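Local coordinates for protein cystalysin (Treponema denticola, PDB 1C7N) that binds pyridoxal-5'-phosphate and belongs to the class I and II aminotransferase family of PLP-dependent enzymes, forming a dimer, at residues Met1-Thr6 and Gly289-Gly294; Tyr23-Glu28 and Gln351-Glu356; Asn104-Phe109 and Met199-Glu204. One frame throughout, in Å; residues are numbered along the deposited sequence.

Contact 1. Residues Met1-Thr6 and Gly289-Gly294; sequences MIYDFT and GKWLDG
The irregular N-terminal segment M1-T6 runs past the first turns of helix 289-313, Y3 and W291 being nearest with CA atoms 6.6 Å apart, and no direct hydrogen bond joins the two backbones. What holds them is an aromatic cluster of Y3, F5 and W291 at the protein surface, tying the N-terminal arm of this aminotransferase-family chain to the long helix. The arm itself is folded by an Asx turn, T6 N to D4 OD1. The ring of Y3 lies against the helix backbone: W291 CA sits over its centre, 3.9 Å from the centroid, a CH-pi contact. The five-membered ring of W291 turns its edge to the same phenol in an offset edge-to-face pair with planes at 88°, bringing W291 CD1 to 3.6 Å from Y3 CD2. K290 adds its CB, 3.4 Å from Y3 OH, before its chain bends at chi2 and leads off. F5 meets the indole differently. Its CZ stands over one indole face, near the rim and 3.5 Å from W291 NE1, with the planes inclined at only 35°; the same CZ meets W291 O at the edge of the phenyl ring. The indole also touches M41, P46 and F240. G294, with no side chain to interpose, brings its C to 3.8 Å from F5 CE1 and its O over one face of the F5 ring. Polar atoms are served at both ends of the cluster. Y3 OH is hydrogen-bonded to E48 of helix 47-59 and accepts from a water that in turn takes the W291 N-H. A second water, in the plane of the indole, accepts from W291 NE1 at 3.0 Å and donates to D4 O.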
loop_
_atom_site.group_PDB
_atom_site.type_symbol
_atom_site.label_atom_id
_atom_site.label_comp_id
_atom_site.label_asym_id
_atom_site.label_seq_id
_atom_site.Cartn_x
_atom_site.Cartn_y
_atom_site.Cartn_z
ATOM N N MET A 1 -3.018 29.191 -12.978
ATOM C CA MET A 1 -3.923 28.045 -13.273
ATOM C C MET A 1 -5.370 28.408 -12.951
ATOM O O MET A 1 -5.635 29.143 -12.003
ATOM C CB MET A 1 -3.512 26.833 -12.434
ATOM C CG MET A 1 -4.150 25.525 -12.866
ATOM S SD MET A 1 -3.569 25.006 -14.491
ATOM C CE MET A 1 -2.043 24.175 -14.057
ATOM N N ILE A 2 -6.306 27.901 -13.749
ATOM C CA ILE A 2 -7.716 28.164 -13.495
ATOM C C ILE A 2 -8.264 26.894 -12.860
ATOM O O ILE A 2 -8.004 25.799 -13.344
ATOM C CB ILE A 2 -8.476 28.484 -14.798
ATOM C CG1 ILE A 2 -7.860 29.724 -15.458
ATOM C CG2 ILE A 2 -9.943 28.742 -14.492
ATOM C CD1 ILE A 2 -8.558 30.155 -16.720
ATOM N N TYR A 3 -9.012 27.039 -11.773
ATOM C CA TYR A 3 -9.547 25.881 -11.066
ATOM C C TYR A 3 -11.042 25.671 -11.268
ATOM O O TYR A 3 -11.786 26.622 -11.511
ATOM C CB TYR A 3 -9.216 26.008 -9.577
ATOM C CG TYR A 3 -7.733 26.198 -9.329
ATOM C CD1 TYR A 3 -7.255 27.327 -8.667
ATOM C CD2 TYR A 3 -6.803 25.266 -9.805
ATOM C CE1 TYR A 3 -5.884 27.529 -8.487
ATOM C CE2 TYR A 3 -5.437 25.458 -9.631
ATOM C CZ TYR A 3 -4.982 26.590 -8.976
ATOM O OH TYR A 3 -3.627 26.794 -8.838
ATOM N N ASP A 4 -11.477 24.418 -11.154
ATOM C CA ASP A 4 -12.878 24.071 -11.353
ATOM C C ASP A 4 -13.521 23.394 -10.144
ATOM O O ASP A 4 -13.183 22.259 -9.809
ATOM C CB ASP A 4 -13.003 23.154 -12.575
ATOM C CG ASP A 4 -14.440 22.747 -12.871
ATOM O OD1 ASP A 4 -15.337 22.983 -12.031
ATOM O OD2 ASP A 4 -14.667 22.172 -13.951
ATOM N N PHE A 5 -14.444 24.097 -9.492
ATOM C CA PHE A 5 -15.161 23.545 -8.341
ATOM C C PHE A 5 -16.650 23.632 -8.642
ATOM O O PHE A 5 -17.492 23.553 -7.740
ATOM C CB PHE A 5 -14.861 24.340 -7.064
ATOM C CG PHE A 5 -13.411 24.332 -6.662
ATOM C CD1 PHE A 5 -12.573 25.394 -7.000
ATOM C CD2 PHE A 5 -12.885 23.270 -5.935
ATOM C CE1 PHE A 5 -11.235 25.397 -6.616
ATOM C CE2 PHE A 5 -11.545 23.263 -5.547
ATOM C CZ PHE A 5 -10.720 24.332 -5.889
ATOM N N THR A 6 -16.970 23.786 -9.923
ATOM C CA THR A 6 -18.348 23.926 -10.353
ATOM C C THR A 6 -18.906 22.812 -11.237
ATOM O O THR A 6 -20.109 22.571 -11.238
ATOM C CB THR A 6 -18.535 25.261 -11.087
ATOM O OG1 THR A 6 -17.628 25.320 -12.194
ATOM C CG2 THR A 6 -18.253 26.429 -10.148
ATOM N N GLY A 289 -1.006 24.834 -3.684
ATOM C CA GLY A 289 -1.449 25.743 -2.641
ATOM C C GLY A 289 -2.638 26.611 -3.026
ATOM O O GLY A 289 -3.577 26.768 -2.241
ATOM N N LYS A 290 -2.605 27.179 -4.229
ATOM C CA LYS A 290 -3.695 28.036 -4.697
ATOM C C LYS A 290 -4.986 27.246 -4.862
ATOM O O LYS A 290 -6.076 27.762 -4.623
ATOM C CB LYS A 290 -3.351 28.679 -6.043
ATOM C CG LYS A 290 -2.093 29.530 -6.070
ATOM C CD LYS A 290 -2.185 30.746 -5.178
ATOM C CE LYS A 290 -1.068 31.728 -5.521
ATOM N NZ LYS A 290 0.260 31.052 -5.618
ATOM N N TRP A 291 -4.862 25.996 -5.297
ATOM C CA TRP A 291 -6.038 25.165 -5.487
ATOM C C TRP A 291 -6.700 24.932 -4.131
ATOM O O TRP A 291 -7.921 25.017 -4.003
ATOM C CB TRP A 291 -5.652 23.828 -6.125
ATOM C CG TRP A 291 -6.814 22.902 -6.289
ATOM C CD1 TRP A 291 -7.663 22.816 -7.357
ATOM C CD2 TRP A 291 -7.275 21.950 -5.328
ATOM N NE1 TRP A 291 -8.631 21.861 -7.114
ATOM C CE2 TRP A 291 -8.412 21.319 -5.874
ATOM C CE3 TRP A 291 -6.836 21.570 -4.051
ATOM C CZ2 TRP A 291 -9.120 20.327 -5.186
ATOM C CZ3 TRP A 291 -7.539 20.586 -3.373
ATOM C CH2 TRP A 291 -8.668 19.976 -3.945
ATOM N N LEU A 292 -5.886 24.652 -3.117
ATOM C CA LEU A 292 -6.396 24.417 -1.771
ATOM C C LEU A 292 -7.136 25.642 -1.224
ATOM O O LEU A 292 -8.155 25.499 -0.542
ATOM C CB LEU A 292 -5.247 24.039 -0.829
ATOM C CG LEU A 292 -5.619 23.786 0.633
ATOM C CD1 LEU A 292 -6.713 22.724 0.715
ATOM C CD2 LEU A 292 -4.390 23.334 1.396
ATOM N N ASP A 293 -6.626 26.839 -1.511
ATOM C CA ASP A 293 -7.276 28.062 -1.038
ATOM C C ASP A 293 -8.673 28.149 -1.636
ATOM O O ASP A 293 -9.645 28.463 -0.942
ATOM C CB ASP A 293 -6.487 29.316 -1.445
ATOM C CG ASP A 293 -5.139 29.415 -0.758
ATOM O OD1 ASP A 293 -5.028 28.993 0.412
ATOM O OD2 ASP A 293 -4.191 29.937 -1.385
ATOM N N GLY A 294 -8.764 27.874 -2.932
ATOM C CA GLY A 294 -10.046 27.917 -3.610
ATOM C C GLY A 294 -11.001 26.851 -3.104
ATOM O O GLY A 294 -12.210 27.086 -2.999
HETATM O O HOH W 1 -2.363 25.599 -6.707
HETATM O O HOH W 2 -10.863 20.864 -8.850
#

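Contact 2. Residues Tyr23-Glu28 and Gln351-Glu356; sequences YSQNPE and QIFFDE
F353 and N26 meet where the end of helix 17-25 passes the loop that leads from helix 339-350 into strand 355-356, the edge strand of the small antiparallel sheet formed with 367-371 and 327-331. The side chain of F353 starts toward the other segment at CB, and chi1 of -59° sets CG anti to its own carbonyl carbon. Beyond CG one edge of the ring does the touching. F353 CD2 is met by Q25 NE2 at 3.3 Å, and F353 CE2 lies between two neighbours, Q25 NE2 at 3.7 Å and N26 CB at 4.1 Å. At the tip, F353 CZ rests 3.8 Å from N26 CB. Both partners lie near the ring plane. The amide of Q25 is only 17° from coplanar with the phenyl, and the extended glutamine slides past the ring in the opposite direction. I347 of helix 339-350 packs on both Q25 and F353. N26, the first residue to leave the helix, sends its amide past Q351: N26 ND2, bonded to I347 O, comes 3.9 Å from Q351 CG, the side chains crossing at about a right angle. N26 OD1 receives a weak bond from E28 N. Q351 OE1 takes G30 N, and the backbone O of Q351 accepts from R385 NH2. No hydrogen bond joins the two segments directly. They touch by van der Waals contact, while the bonds from N26 to I347 and from Q351 to G30 connect the same two parts of the chain just outside the segments.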
loop_
_atom_site.group_PDB
_atom_site.type_symbol
_atom_site.label_atom_id
_atom_site.label_comp_id
_atom_site.label_asym_id
_atom_site.label_seq_id
_atom_site.Cartn_x
_atom_site.Cartn_y
_atom_site.Cartn_z
ATOM N N TYR A 23 -25.324 3.065 -4.660
ATOM C CA TYR A 23 -26.138 2.210 -5.517
ATOM C C TYR A 23 -26.508 0.909 -4.817
ATOM O O TYR A 23 -27.590 0.360 -5.044
ATOM C CB TYR A 23 -25.405 1.915 -6.832
ATOM C CG TYR A 23 -25.244 3.137 -7.713
ATOM C CD1 TYR A 23 -23.990 3.715 -7.926
ATOM C CD2 TYR A 23 -26.352 3.736 -8.309
ATOM C CE1 TYR A 23 -23.848 4.862 -8.707
ATOM C CE2 TYR A 23 -26.221 4.887 -9.092
ATOM C CZ TYR A 23 -24.968 5.443 -9.285
ATOM O OH TYR A 23 -24.845 6.581 -10.054
ATOM N N SER A 24 -25.615 0.424 -3.960
ATOM C CA SER A 24 -25.860 -0.810 -3.225
ATOM C C SER A 24 -26.953 -0.589 -2.183
ATOM O O SER A 24 -27.769 -1.475 -1.919
ATOM C CB SER A 24 -24.581 -1.270 -2.530
ATOM O OG SER A 24 -24.802 -2.475 -1.819
ATOM N N GLN A 25 -26.957 0.596 -1.586
ATOM C CA GLN A 25 -27.949 0.930 -0.575
ATOM C C GLN A 25 -29.312 1.229 -1.183
ATOM O O GLN A 25 -30.344 0.899 -0.601
ATOM C CB GLN A 25 -27.478 2.132 0.246
ATOM C CG GLN A 25 -26.478 1.774 1.324
ATOM C CD GLN A 25 -25.893 2.993 2.000
ATOM O OE1 GLN A 25 -25.253 2.888 3.043
ATOM N NE2 GLN A 25 -26.100 4.157 1.404
ATOM N N ASN A 26 -29.314 1.853 -2.353
ATOM C CA ASN A 26 -30.561 2.196 -3.017
ATOM C C ASN A 26 -30.419 2.034 -4.525
ATOM O O ASN A 26 -30.080 2.984 -5.229
ATOM C CB ASN A 26 -30.946 3.641 -2.687
ATOM C CG ASN A 26 -32.317 4.016 -3.213
ATOM O OD1 ASN A 26 -32.843 3.370 -4.119
ATOM N ND2 ASN A 26 -32.899 5.073 -2.655
ATOM N N PRO A 27 -30.667 0.816 -5.040
ATOM C CA PRO A 27 -30.564 0.536 -6.475
ATOM C C PRO A 27 -31.448 1.443 -7.336
ATOM O O PRO A 27 -31.203 1.605 -8.532
ATOM C CB PRO A 27 -30.979 -0.930 -6.567
ATOM C CG PRO A 27 -30.509 -1.490 -5.267
ATOM C CD PRO A 27 -30.932 -0.422 -4.286
ATOM N N GLU A 28 -32.469 2.034 -6.720
ATOM C CA GLU A 28 -33.394 2.913 -7.434
ATOM C C GLU A 28 -32.980 4.382 -7.432
ATOM O O GLU A 28 -33.699 5.227 -7.966
ATOM C CB GLU A 28 -34.799 2.797 -6.836
ATOM C CG GLU A 28 -35.591 1.560 -7.251
ATOM C CD GLU A 28 -34.826 0.270 -7.057
ATOM O OE1 GLU A 28 -34.074 -0.122 -7.976
ATOM O OE2 GLU A 28 -34.967 -0.350 -5.982
ATOM N N GLN A 351 -33.162 10.482 -0.749
ATOM C CA GLN A 351 -32.078 10.065 -1.630
ATOM C C GLN A 351 -30.872 10.958 -1.401
ATOM O O GLN A 351 -30.201 11.406 -2.338
ATOM C CB GLN A 351 -32.512 10.102 -3.094
ATOM C CG GLN A 351 -33.267 8.857 -3.508
ATOM C CD GLN A 351 -33.621 8.844 -4.972
ATOM O OE1 GLN A 351 -32.752 8.976 -5.837
ATOM N NE2 GLN A 351 -34.902 8.673 -5.266
ATOM N N ILE A 352 -30.626 11.233 -0.127
ATOM C CA ILE A 352 -29.491 12.039 0.277
ATOM C C ILE A 352 -28.658 11.056 1.096
ATOM O O ILE A 352 -29.138 10.467 2.071
ATOM C CB ILE A 352 -29.949 13.272 1.103
ATOM C CG1 ILE A 352 -28.787 14.254 1.253
ATOM C CG2 ILE A 352 -30.484 12.839 2.465
ATOM C CD1 ILE A 352 -29.221 15.646 1.683
ATOM N N PHE A 353 -27.421 10.840 0.670
ATOM C CA PHE A 353 -26.566 9.881 1.346
ATOM C C PHE A 353 -25.496 10.499 2.219
ATOM O O PHE A 353 -24.429 10.880 1.749
ATOM C CB PHE A 353 -25.943 8.943 0.311
ATOM C CG PHE A 353 -26.962 8.192 -0.486
ATOM C CD1 PHE A 353 -27.683 8.828 -1.490
ATOM C CD2 PHE A 353 -27.250 6.863 -0.191
ATOM C CE1 PHE A 353 -28.684 8.153 -2.188
ATOM C CE2 PHE A 353 -28.242 6.182 -0.877
ATOM C CZ PHE A 353 -28.962 6.824 -1.878
ATOM N N PHE A 354 -25.813 10.607 3.503
ATOM C CA PHE A 354 -24.898 11.171 4.484
ATOM C C PHE A 354 -24.113 10.019 5.077
ATOM O O PHE A 354 -24.250 8.866 4.668
ATOM C CB PHE A 354 -25.663 11.818 5.649
ATOM C CG PHE A 354 -26.524 12.997 5.269
ATOM C CD1 PHE A 354 -25.996 14.075 4.569
ATOM C CD2 PHE A 354 -27.847 13.066 5.711
ATOM C CE1 PHE A 354 -26.766 15.213 4.319
ATOM C CE2 PHE A 354 -28.627 14.201 5.468
ATOM C CZ PHE A 354 -28.086 15.275 4.772
ATOM N N ASP A 355 -23.262 10.346 6.034
ATOM C CA ASP A 355 -22.562 9.319 6.766
ATOM C C ASP A 355 -23.396 9.423 8.037
ATOM O O ASP A 355 -23.257 10.374 8.807
ATOM C CB ASP A 355 -21.102 9.692 6.989
ATOM C CG ASP A 355 -20.157 8.757 6.252
ATOM O OD1 ASP A 355 -20.492 8.367 5.111
ATOM O OD2 ASP A 355 -19.087 8.410 6.800
ATOM N N GLU A 356 -24.314 8.476 8.215
ATOM C CA GLU A 356 -25.215 8.488 9.363
ATOM C C GLU A 356 -24.457 8.689 10.663
ATOM O O GLU A 356 -23.479 7.998 10.942
ATOM C CB GLU A 356 -26.049 7.203 9.403
ATOM C CG GLU A 356 -26.869 6.971 8.130
ATOM C CD GLU A 356 -27.985 7.990 7.929
ATOM O OE1 GLU A 356 -28.268 8.339 6.767
ATOM O OE2 GLU A 356 -28.592 8.434 8.923
#

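Contact 3. Residues Asn104-Phe109 and Met199-Glu204; sequences NAVREF and MLWSDE. With PLP (pyridoxal-5'-phosphate), chain I.
W201 turns one indole face to helix 98-109, with A105 CB over the centre of its six-membered ring, 4.1 Å from the centroid and 8° off the normal. V106 crosses the indole at about a right angle, its CG2 reaching W201 CZ3 at 3.6 Å, while F109 CB comes in near the ring plane, beside CZ2. F109 offers a face of its own. M199, extended beyond CG, crosses it, and M199 CE stands over the centre of the F109 ring, 3.7 Å from its centroid, a CH-pi contact; the sulfur lies obliquely at 4.3 Å from that centroid, a Met-aromatic contact. E108 CG packs against the opposite face. This is the helix-on-sheet packing of the large PLP-binding domain of the aminotransferase fold: strand 199-203, between 230-234 and 165-171 in the seven-stranded sheet, runs antiparallel to the helix at 170°, the axes 11.0 Å apart. I257 of helix 255-267 also touches F109 and M199. W201 NE1 gives a weak hydrogen bond to M199 SD, which sits in the indole plane and links both ring contacts. At the far end of the strand D203 OD1 lies 2.6 Å from N1 of PLP, and D203 OD2 accepts from I205 N.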
loop_
_atom_site.group_PDB
_atom_site.type_symbol
_atom_site.label_atom_id
_atom_site.label_comp_id
_atom_site.label_asym_id
_atom_site.label_seq_id
_atom_site.Cartn_x
_atom_site.Cartn_y
_atom_site.Cartn_z
ATOM N N ASN A 104 -1.275 -0.339 13.082
ATOM C CA ASN A 104 0.101 -0.691 13.398
ATOM C C ASN A 104 0.506 -0.147 14.765
ATOM O O ASN A 104 1.239 -0.799 15.507
ATOM C CB ASN A 104 1.045 -0.145 12.326
ATOM C CG ASN A 104 2.454 -0.676 12.473
ATOM O OD1 ASN A 104 2.669 -1.890 12.465
ATOM N ND2 ASN A 104 3.421 0.223 12.615
ATOM N N ALA A 105 0.031 1.050 15.096
ATOM C CA ALA A 105 0.353 1.653 16.383
ATOM C C ALA A 105 -0.182 0.779 17.517
ATOM O O ALA A 105 0.529 0.488 18.477
ATOM C CB ALA A 105 -0.239 3.051 16.474
ATOM N N VAL A 106 -1.436 0.358 17.396
ATOM C CA VAL A 106 -2.056 -0.486 18.412
ATOM C C VAL A 106 -1.318 -1.819 18.496
ATOM O O VAL A 106 -0.987 -2.303 19.578
ATOM C CB VAL A 106 -3.536 -0.753 18.078
ATOM C CG1 VAL A 106 -4.135 -1.722 19.091
ATOM C CG2 VAL A 106 -4.307 0.560 18.074
ATOM N N ARG A 107 -1.053 -2.399 17.335
ATOM C CA ARG A 107 -0.364 -3.676 17.248
ATOM C C ARG A 107 0.976 -3.678 17.981
ATOM O O ARG A 107 1.263 -4.580 18.768
ATOM C CB ARG A 107 -0.150 -4.030 15.773
ATOM C CG ARG A 107 0.583 -5.339 15.519
ATOM C CD ARG A 107 0.562 -5.697 14.034
ATOM N NE ARG A 107 -0.799 -5.670 13.499
ATOM C CZ ARG A 107 -1.286 -4.704 12.723
ATOM N NH1 ARG A 107 -0.523 -3.672 12.373
ATOM N NH2 ARG A 107 -2.543 -4.761 12.306
ATOM N N GLU A 108 1.781 -2.652 17.733
ATOM C CA GLU A 108 3.113 -2.555 18.320
ATOM C C GLU A 108 3.243 -2.051 19.756
ATOM O O GLU A 108 4.004 -2.616 20.537
ATOM C CB GLU A 108 4.002 -1.702 17.406
ATOM C CG GLU A 108 5.430 -1.493 17.895
ATOM C CD GLU A 108 6.156 -2.797 18.176
ATOM O OE1 GLU A 108 5.962 -3.765 17.413
ATOM O OE2 GLU A 108 6.932 -2.848 19.153
ATOM N N PHE A 109 2.506 -1.007 20.121
ATOM C CA PHE A 109 2.647 -0.458 21.461
ATOM C C PHE A 109 1.644 -0.869 22.538
ATOM O O PHE A 109 1.616 -0.281 23.618
ATOM C CB PHE A 109 2.744 1.066 21.367
ATOM C CG PHE A 109 3.858 1.533 20.476
ATOM C CD1 PHE A 109 3.646 1.729 19.115
ATOM C CD2 PHE A 109 5.143 1.700 20.981
ATOM C CE1 PHE A 109 4.696 2.081 18.268
ATOM C CE2 PHE A 109 6.203 2.052 20.140
ATOM C CZ PHE A 109 5.979 2.241 18.783
ATOM N N MET A 199 0.779 7.208 25.952
ATOM C CA MET A 199 1.510 7.581 24.760
ATOM C C MET A 199 0.505 8.464 24.029
ATOM O O MET A 199 -0.680 8.431 24.355
ATOM C CB MET A 199 1.820 6.320 23.953
ATOM C CG MET A 199 2.926 6.469 22.942
ATOM S SD MET A 199 3.453 4.851 22.349
ATOM C CE MET A 199 4.376 5.332 20.896
ATOM N N LEU A 200 0.953 9.266 23.070
ATOM C CA LEU A 200 0.022 10.111 22.325
ATOM C C LEU A 200 0.037 9.793 20.834
ATOM O O LEU A 200 1.069 9.930 20.175
ATOM C CB LEU A 200 0.342 11.599 22.516
ATOM C CG LEU A 200 -0.525 12.538 21.661
ATOM C CD1 LEU A 200 -1.983 12.449 22.109
ATOM C CD2 LEU A 200 -0.027 13.961 21.776
ATOM N N TRP A 201 -1.109 9.362 20.314
ATOM C CA TRP A 201 -1.247 9.053 18.896
ATOM C C TRP A 201 -2.217 10.100 18.351
ATOM O O TRP A 201 -3.430 9.961 18.495
ATOM C CB TRP A 201 -1.831 7.652 18.686
ATOM C CG TRP A 201 -1.091 6.545 19.391
ATOM C CD1 TRP A 201 0.205 6.565 19.835
ATOM C CD2 TRP A 201 -1.603 5.246 19.712
ATOM N NE1 TRP A 201 0.527 5.360 20.412
ATOM C CE2 TRP A 201 -0.564 4.532 20.352
ATOM C CE3 TRP A 201 -2.842 4.616 19.522
ATOM C CZ2 TRP A 201 -0.725 3.223 20.802
ATOM C CZ3 TRP A 201 -3.004 3.314 19.970
ATOM C CH2 TRP A 201 -1.950 2.630 20.603
ATOM N N SER A 202 -1.674 11.142 17.732
ATOM C CA SER A 202 -2.482 12.233 17.200
ATOM C C SER A 202 -2.721 12.171 15.693
ATOM O O SER A 202 -1.788 12.328 14.894
ATOM C CB SER A 202 -1.832 13.567 17.563
ATOM O OG SER A 202 -2.696 14.648 17.278
ATOM N N ASP A 203 -3.978 11.941 15.316
ATOM C CA ASP A 203 -4.370 11.864 13.910
ATOM C C ASP A 203 -4.771 13.265 13.463
ATOM O O ASP A 203 -5.837 13.769 13.827
ATOM C CB ASP A 203 -5.539 10.883 13.741
ATOM C CG ASP A 203 -5.969 10.705 12.288
ATOM O OD1 ASP A 203 -6.740 9.753 12.007
ATOM O OD2 ASP A 203 -5.556 11.513 11.425
ATOM N N GLU A 204 -3.903 13.896 12.681
ATOM C CA GLU A 204 -4.159 15.248 12.210
ATOM C C GLU A 204 -4.227 15.287 10.684
ATOM O O GLU A 204 -3.745 16.231 10.049
ATOM C CB GLU A 204 -3.061 16.187 12.736
ATOM C CG GLU A 204 -2.678 15.891 14.198
ATOM C CD GLU A 204 -1.911 17.010 14.884
ATOM O OE1 GLU A 204 -1.338 17.877 14.190
ATOM O OE2 GLU A 204 -1.868 17.015 16.133
HETATM N N1 PLP I . -8.274 9.596 9.917
HETATM C C2 PLP I . -9.451 10.370 9.892
HETATM C C2A PLP I . -9.806 11.042 11.206
HETATM C C3 PLP I . -10.113 10.502 8.592
HETATM O O3 PLP I . -11.277 11.149 8.659
HETATM C C4 PLP I . -9.530 9.908 7.447
HETATM C C4A PLP I . -10.104 10.097 6.115
HETATM C C5 PLP I . -8.254 9.143 7.612
HETATM C C6 PLP I . -7.679 8.988 8.840
HETATM C C5A PLP I . -7.484 8.849 6.327
HETATM O O4P PLP I . -7.115 7.582 5.953
HETATM P P PLP I . -6.209 7.568 4.602
HETATM O O1P PLP I . -6.252 6.157 4.226
HETATM O O2P PLP I . -4.809 8.022 4.972
HETATM O O3P PLP I . -6.796 8.435 3.576
#

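Contact 3 is buried and joins a helix to the central sheet; contact 1 lies at the surface and contact 2 is partly buried, their centres each about 21 Å from the centre of the chain. The three share no helix or strand, and none touches another: the nearest atoms of contacts 1 and 3 are about 11 Å apart. Contacts 1 and 2 both bring an early part of the chain against a late one, and their segments alternate along the sequence. Rings take part in all three, but their surroundings differ: contact 1 adds water bridges to its aromatic cluster, contact 2 sets amides at a phenyl edge, and contact 3 relies on apolar and sulfur groups, its strand ending at D203, which meets PLP.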